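Exoglucanase A (Cellulomonas fimi, PDB 7CBD) hydrolyses the beta-1,4-glucosidic linkages of cellulose with inversion of anomeric configuration, releasing cellobiose from the non-reducing chain ends, with weak endoglucanase activity. Local coordinates at residues D227-D232 with I290-D295; D269-T274 with A354-D359; N336-G341 with A405-P410. All blocks are in the same frame, centred on the assembly; numbering follows the deposited sequence.

Overall arrangement
Interactions 1 and 2 share the barrel of the catalytic domain, whereas interaction 3 joins two loops near the predicted nucleophile. Interaction 1 is buried pairing of strands 228-231 and 291-295, carried by backbone hydrogen bonds with apolar packing on both faces. Interaction 2, also buried and centred about 9 Å from interaction 1 (centre to centre), sets the first turn of helix 270-283 against the turn leading into strand 358-362 and relies on hydroxyls and methyls. The two meet directly: Ser231 OG bonds Glu270 OE1, and Met292 O pairs with Asp359 N. Interaction 3 is partly buried and joins two irregular loops through paired bonds to one carbonyl, supplemented by two bridging waters.

Interaction 1: residues D227-D232 with I290-D295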
# COMPACT_ATOMS: atom_id res chain seq x y z
N ASP A 227 -4.24 16.17 1.71
CA ASP A 227 -3.42 16.39 2.89
C ASP A 227 -2.01 15.83 2.74
O ASP A 227 -1.07 16.36 3.34
CB ASP A 227 -4.11 15.77 4.10
CG ASP A 227 -5.39 16.48 4.43
OD1 ASP A 227 -5.33 17.59 5.01
OD2 ASP A 227 -6.46 15.94 4.10
N GLY A 228 -1.85 14.79 1.93
CA GLY A 228 -0.55 14.16 1.80
C GLY A 228 -0.61 13.07 0.75
O GLY A 228 -1.58 12.96 -0.00
N PHE A 229 0.45 12.27 0.72
CA PHE A 229 0.64 11.26 -0.31
C PHE A 229 1.16 9.98 0.34
O PHE A 229 1.87 10.03 1.34
CB PHE A 229 1.62 11.78 -1.36
CG PHE A 229 1.12 13.02 -2.05
CD1 PHE A 229 0.38 12.92 -3.22
CD2 PHE A 229 1.34 14.28 -1.50
CE1 PHE A 229 -0.12 14.06 -3.83
CE2 PHE A 229 0.83 15.41 -2.10
CZ PHE A 229 0.11 15.30 -3.27
N VAL A 230 0.80 8.83 -0.23
CA VAL A 230 1.21 7.54 0.33
C VAL A 230 1.84 6.68 -0.77
O VAL A 230 1.27 6.54 -1.86
CB VAL A 230 0.05 6.82 1.05
CG1 VAL A 230 -1.18 6.68 0.16
CG2 VAL A 230 0.50 5.47 1.59
N SER A 231 3.01 6.12 -0.47
CA SER A 231 3.72 5.27 -1.42
C SER A 231 3.75 3.82 -0.94
O SER A 231 3.53 3.52 0.24
CB SER A 231 5.15 5.77 -1.68
OG SER A 231 6.06 5.28 -0.71
N ASP A 232 4.02 2.92 -1.89
CA ASP A 232 4.26 1.51 -1.66
C ASP A 232 3.00 0.75 -1.26
O ASP A 232 3.12 -0.39 -0.78
CB ASP A 232 5.36 1.28 -0.61
CG ASP A 232 6.38 0.21 -1.01
OD1 ASP A 232 6.41 -0.24 -2.17
OD2 ASP A 232 7.20 -0.14 -0.12
N ILE A 290 2.67 19.44 2.89
CA ILE A 290 2.21 18.09 2.57
C ILE A 290 3.12 17.07 3.25
O ILE A 290 4.34 17.25 3.33
CB ILE A 290 2.11 17.84 1.06
CG1 ILE A 290 3.46 18.09 0.36
CG2 ILE A 290 0.96 18.66 0.45
CD1 ILE A 290 3.58 17.53 -1.05
N GLY A 291 2.51 15.99 3.75
CA GLY A 291 3.24 14.92 4.39
C GLY A 291 3.13 13.63 3.62
O GLY A 291 2.23 13.45 2.79
N MET A 292 4.04 12.70 3.89
CA MET A 292 4.16 11.46 3.15
C MET A 292 3.96 10.27 4.08
O MET A 292 4.32 10.32 5.25
CB MET A 292 5.54 11.34 2.48
CG MET A 292 5.99 12.61 1.76
SD MET A 292 4.94 13.16 0.40
CE MET A 292 5.48 12.01 -0.85
N LEU A 293 3.38 9.21 3.53
CA LEU A 293 3.27 7.92 4.21
C LEU A 293 3.93 6.86 3.35
O LEU A 293 3.93 6.96 2.12
CB LEU A 293 1.80 7.50 4.38
CG LEU A 293 0.87 8.45 5.13
CD1 LEU A 293 -0.55 7.92 5.04
CD2 LEU A 293 1.29 8.59 6.58
N VAL A 294 4.51 5.84 3.99
CA VAL A 294 4.93 4.62 3.30
C VAL A 294 4.17 3.45 3.90
O VAL A 294 4.13 3.30 5.12
CB VAL A 294 6.45 4.38 3.39
CG1 VAL A 294 6.82 3.11 2.63
CG2 VAL A 294 7.22 5.55 2.82
N ASP A 295 3.58 2.62 3.03
CA ASP A 295 3.01 1.34 3.43
C ASP A 295 4.16 0.37 3.63
O ASP A 295 4.78 -0.08 2.66
CB ASP A 295 2.08 0.84 2.32
CG ASP A 295 1.37 -0.46 2.69
OD1 ASP A 295 1.63 -1.00 3.78
OD2 ASP A 295 0.54 -0.94 1.89
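Phe229 and Ser231 hold Gly291, Leu293 and Asp295 through four backbone hydrogen bonds, pairing strands 228-231 and 291-295 in parallel. Phe229 N donates a hydrogen bond to Gly291 O at 3.0 Å, and Phe229 O receives Leu293 N at 2.8 Å. Two residues on, Ser231 N reaches Leu293 O at 2.9 Å, and Ser231 O takes an almost straight bond (175°) from Asp295 N. The alternate residues Gly228 and Val230 turn their backbone groups to Asn189, Ile191 and Ile193, so both edges of this strand are paired. Leu293 O also meets the CA of Val230, at 3.3 Å. On one face CE2 of the Phe229 ring presses on Ile290 CD1 at 3.6 Å. Met292, bent at chi2 and chi3, brings SD obliquely beside the same ring, a Met-aromatic contact 5.4 Å from its centroid. The opposite face carries Val230 CG2 against Leu293 CB (3.7 Å). The buried polar ends find partners beyond the pair: Ser231 OG meets Glu270, Asp232 OD2 meets Asn299, and the Asp295 carboxylate accepts from Ser297 OG, Ala234 N and Lys365 N. Asp295 lies about 9 Å, side chain to side chain, from Asp371, the predicted nucleophile. Adjacent parallel strands linked through helix 270-283, with aspartates at their C-terminal ends, are characteristic of the distorted beta/alpha barrel of glycoside hydrolase family 6.

Interaction 2: residues D269-T274 with A354-D359; sequences DEIDYT and AASHLD
Ile271 lays its CD1 methyl against CD1 of Leu358 at 3.7 Å, the two side chains crossing at about a right angle. With CG1 beside the backbone N, chi2 of -59° places CD1 on the side of Leu358, while the other branch, CG2, comes within 3.5 Å of Ser356 OG. That hydroxyl makes the polar link of the contact: Ser356 OG donates to Ile271 O at 2.8 Å. The carbonyl is approached from well off its axis, at a C=O...O angle of 120°, with the donor tilted out of the carbonyl plane. Thr274, three residues on, sets its OG1 against Ser356 CB at 3.3 Å. Its hydroxyl sits between the backbone N and the carbonyl carbon (chi1 51°), turned back toward the carbonyls of Glu270 and Ile271, with OG1 2.8 Å from Glu270 O. The start of the helix is secured by Asp269 at the N-cap, whose OD1 accepts from Asp272 N at 2.9 Å. Across the contact from Ile271 and Thr274, Ser356 ends a short 3-10 segment, and His357 then takes left-handed backbone angles, carrying the chain round to Leu358; the His357 ring stacks on that of His278 in helix 270-283. Val294 is touched by both Thr274 and Leu358, so these residues also close over strand 291-295. Helix 270-283, which links parallel strands 228-231 and 291-295 and here meets the turn entering the neighbouring strand 358-362, belongs to the beta-alpha-beta pattern of the family 6 beta/alpha barrel.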
# COMPACT_ATOMS: atom_id res chain seq x y z
N ASP A 269 14.66 2.96 -3.32
CA ASP A 269 13.87 2.65 -2.13
C ASP A 269 12.87 3.77 -1.88
O ASP A 269 12.89 4.80 -2.55
CB ASP A 269 14.76 2.37 -0.91
CG ASP A 269 15.69 3.52 -0.58
OD1 ASP A 269 15.23 4.67 -0.59
OD2 ASP A 269 16.88 3.26 -0.28
N GLU A 270 12.00 3.54 -0.91
CA GLU A 270 10.87 4.43 -0.71
C GLU A 270 11.22 5.66 0.11
O GLU A 270 10.55 6.69 -0.02
CB GLU A 270 9.68 3.67 -0.11
CG GLU A 270 9.12 2.61 -1.07
CD GLU A 270 8.64 3.20 -2.38
OE1 GLU A 270 7.56 3.83 -2.40
OE2 GLU A 270 9.34 3.06 -3.41
N ILE A 271 12.25 5.59 0.96
CA ILE A 271 12.75 6.81 1.60
C ILE A 271 13.20 7.80 0.54
O ILE A 271 12.83 8.98 0.55
CB ILE A 271 13.87 6.48 2.60
CG1 ILE A 271 13.30 5.78 3.84
CG2 ILE A 271 14.64 7.74 3.00
CD1 ILE A 271 12.25 6.57 4.58
N ASP A 272 14.00 7.33 -0.42
CA ASP A 272 14.47 8.23 -1.46
C ASP A 272 13.32 8.68 -2.36
O ASP A 272 13.28 9.84 -2.78
CB ASP A 272 15.59 7.57 -2.26
CG ASP A 272 16.83 7.31 -1.42
OD1 ASP A 272 16.95 7.90 -0.33
OD2 ASP A 272 17.69 6.51 -1.84
N TYR A 273 12.38 7.79 -2.63
CA TYR A 273 11.26 8.12 -3.50
C TYR A 273 10.35 9.17 -2.87
O TYR A 273 9.95 10.13 -3.54
CB TYR A 273 10.48 6.84 -3.85
CG TYR A 273 9.28 7.11 -4.72
CD1 TYR A 273 9.42 7.67 -5.98
CD2 TYR A 273 8.00 6.82 -4.26
CE1 TYR A 273 8.30 7.93 -6.77
CE2 TYR A 273 6.89 7.08 -5.03
CZ TYR A 273 7.05 7.64 -6.28
OH TYR A 273 5.96 7.93 -7.06
N THR A 274 10.04 9.04 -1.58
CA THR A 274 9.18 10.04 -0.94
C THR A 274 9.87 11.40 -0.87
O THR A 274 9.21 12.44 -1.04
CB THR A 274 8.71 9.57 0.45
OG1 THR A 274 9.83 9.13 1.23
CG2 THR A 274 7.69 8.44 0.33
N ALA A 354 14.43 13.07 7.49
CA ALA A 354 13.84 14.40 7.43
C ALA A 354 13.37 14.77 6.03
O ALA A 354 12.27 15.32 5.86
CB ALA A 354 14.84 15.44 7.95
N ALA A 355 14.17 14.47 5.01
CA ALA A 355 13.82 14.91 3.66
C ALA A 355 12.61 14.18 3.09
O ALA A 355 12.07 14.62 2.07
CB ALA A 355 15.01 14.79 2.72
N SER A 356 12.18 13.09 3.72
CA SER A 356 11.02 12.36 3.24
C SER A 356 9.71 12.91 3.79
O SER A 356 8.65 12.47 3.34
CB SER A 356 11.15 10.88 3.63
OG SER A 356 12.28 10.29 3.02
N HIS A 357 9.76 13.80 4.78
CA HIS A 357 8.56 14.45 5.32
C HIS A 357 7.48 13.43 5.71
O HIS A 357 6.32 13.54 5.31
CB HIS A 357 8.00 15.48 4.33
CG HIS A 357 8.92 16.63 4.08
ND1 HIS A 357 8.79 17.84 4.73
CD2 HIS A 357 10.00 16.75 3.27
CE1 HIS A 357 9.74 18.66 4.33
NE2 HIS A 357 10.50 18.02 3.45
N LEU A 358 7.87 12.44 6.50
CA LEU A 358 7.00 11.30 6.80
C LEU A 358 6.06 11.62 7.96
O LEU A 358 6.51 11.87 9.09
CB LEU A 358 7.84 10.07 7.14
CG LEU A 358 8.68 9.52 5.98
CD1 LEU A 358 9.76 8.58 6.51
CD2 LEU A 358 7.81 8.81 4.96
N ASP A 359 4.76 11.54 7.70
CA ASP A 359 3.78 11.64 8.77
C ASP A 359 3.75 10.37 9.62
O ASP A 359 3.50 10.45 10.84
CB ASP A 359 2.37 11.85 8.19
CG ASP A 359 2.12 13.27 7.72
OD1 ASP A 359 2.94 14.18 7.98
OD2 ASP A 359 1.08 13.48 7.08

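Interaction 3: residues N336-G341 with A405-P410; sequences NPLGAG and ATPNAP
The flat peptide carbonyl of Asn336 is gripped from opposite faces of its plane by two donors of Thr406. The hydroxyl OG1 donates a hydrogen bond to Asn336 O at 2.7 Å from 40° out of that plane; the backbone N, tilted less, donates to the same oxygen at 2.8 Å. The second flat group, the side-chain amide of Asn336, touches the methyl CB of Ala409 with its ND2, at 3.5 Å. ND2 also donates to a water 3.0 Å away, which in turn donates to Thr406 O, while OD1 accepts from Gln419. The amide is thus held at both ends. Thr406 has OG1 beside its own backbone N (chi1 -53°), and this hydroxyl accepts as well as donates: a second water donates to OG1 at 3.0 Å and accepts from Gly339 N. Gly339 is the third residue of a type II beta turn running from Pro337 to Ala340, and its positive phi of 91° fits that position. These loops flank the catalytic site of the family 6 domain: the backbone N of Asn336 bonds OD2 of Asp371, the predicted nucleophile, so Thr406, which grips the carbonyl of Asn336, lies in the second shell of Asp371. Cys335, just before, probably forms a disulfide with Cys389, as in relatives. The exposed Leu338 crosses Thr406 obliquely, with CD2 3.5 Å from OG1. Its other methyl, CD1, lies 3.6 Å from Ala405 O, and Pro407 CD makes a looser contact with CD2.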
# COMPACT_ATOMS: atom_id res chain seq x y z
N ASN A 336 1.85 -10.81 -5.33
CA ASN A 336 2.35 -11.87 -4.44
C ASN A 336 3.79 -12.28 -4.75
O ASN A 336 4.06 -13.48 -4.87
CB ASN A 336 1.46 -13.11 -4.56
CG ASN A 336 -0.00 -12.83 -4.24
OD1 ASN A 336 -0.32 -12.12 -3.28
ND2 ASN A 336 -0.90 -13.42 -5.02
N PRO A 337 4.73 -11.35 -4.88
CA PRO A 337 6.10 -11.77 -5.20
C PRO A 337 6.67 -12.69 -4.12
O PRO A 337 6.52 -12.44 -2.93
CB PRO A 337 6.88 -10.45 -5.25
CG PRO A 337 6.09 -9.52 -4.39
CD PRO A 337 4.65 -9.90 -4.64
N LEU A 338 7.34 -13.74 -4.57
CA LEU A 338 7.91 -14.70 -3.63
C LEU A 338 8.96 -14.05 -2.74
O LEU A 338 9.77 -13.24 -3.20
CB LEU A 338 8.55 -15.85 -4.41
CG LEU A 338 7.54 -16.94 -4.80
CD1 LEU A 338 8.08 -17.79 -5.94
CD2 LEU A 338 7.19 -17.81 -3.61
N GLY A 339 8.94 -14.42 -1.46
CA GLY A 339 10.01 -14.09 -0.54
C GLY A 339 9.84 -12.80 0.23
O GLY A 339 10.68 -12.50 1.09
N ALA A 340 8.77 -12.04 -0.02
CA ALA A 340 8.58 -10.77 0.67
C ALA A 340 8.37 -10.99 2.17
O ALA A 340 7.85 -12.02 2.60
CB ALA A 340 7.37 -10.05 0.08
N GLY A 341 8.79 -9.99 2.95
CA GLY A 341 8.63 -10.03 4.39
C GLY A 341 8.00 -8.74 4.91
O GLY A 341 8.06 -7.69 4.27
N ALA A 405 5.72 -14.99 -8.97
CA ALA A 405 4.55 -14.94 -8.10
C ALA A 405 4.46 -16.18 -7.22
O ALA A 405 4.88 -17.28 -7.61
CB ALA A 405 3.28 -14.78 -8.93
N THR A 406 3.89 -16.01 -6.03
CA THR A 406 3.73 -17.13 -5.10
C THR A 406 2.59 -18.04 -5.58
O THR A 406 1.48 -17.55 -5.82
CB THR A 406 3.45 -16.61 -3.68
OG1 THR A 406 4.46 -15.67 -3.29
CG2 THR A 406 3.44 -17.76 -2.68
N PRO A 407 2.84 -19.34 -5.75
CA PRO A 407 1.78 -20.23 -6.24
C PRO A 407 0.71 -20.47 -5.18
O PRO A 407 0.88 -20.16 -4.00
CB PRO A 407 2.51 -21.54 -6.54
CG PRO A 407 3.94 -21.19 -6.61
CD PRO A 407 4.13 -20.03 -5.68
N ASN A 408 -0.39 -21.06 -5.63
CA ASN A 408 -1.50 -21.44 -4.76
C ASN A 408 -2.12 -20.23 -4.06
O ASN A 408 -2.52 -20.30 -2.89
CB ASN A 408 -1.11 -22.54 -3.77
CG ASN A 408 -0.83 -23.85 -4.47
OD1 ASN A 408 -1.65 -24.31 -5.27
ND2 ASN A 408 0.33 -24.44 -4.19
N ALA A 409 -2.21 -19.11 -4.78
CA ALA A 409 -2.72 -17.86 -4.22
C ALA A 409 -4.23 -17.78 -4.39
O ALA A 409 -4.74 -18.04 -5.49
CB ALA A 409 -2.09 -16.67 -4.94
N PRO A 410 -4.97 -17.39 -3.36
CA PRO A 410 -6.42 -17.19 -3.49
C PRO A 410 -6.73 -15.80 -4.05
O PRO A 410 -5.83 -15.01 -4.34
CB PRO A 410 -6.90 -17.32 -2.04
CG PRO A 410 -5.79 -16.74 -1.24
CD PRO A 410 -4.51 -17.13 -1.98
O HOH W 1 0.33 -15.23 -7.00
O HOH W 2 5.98 -15.49 -0.76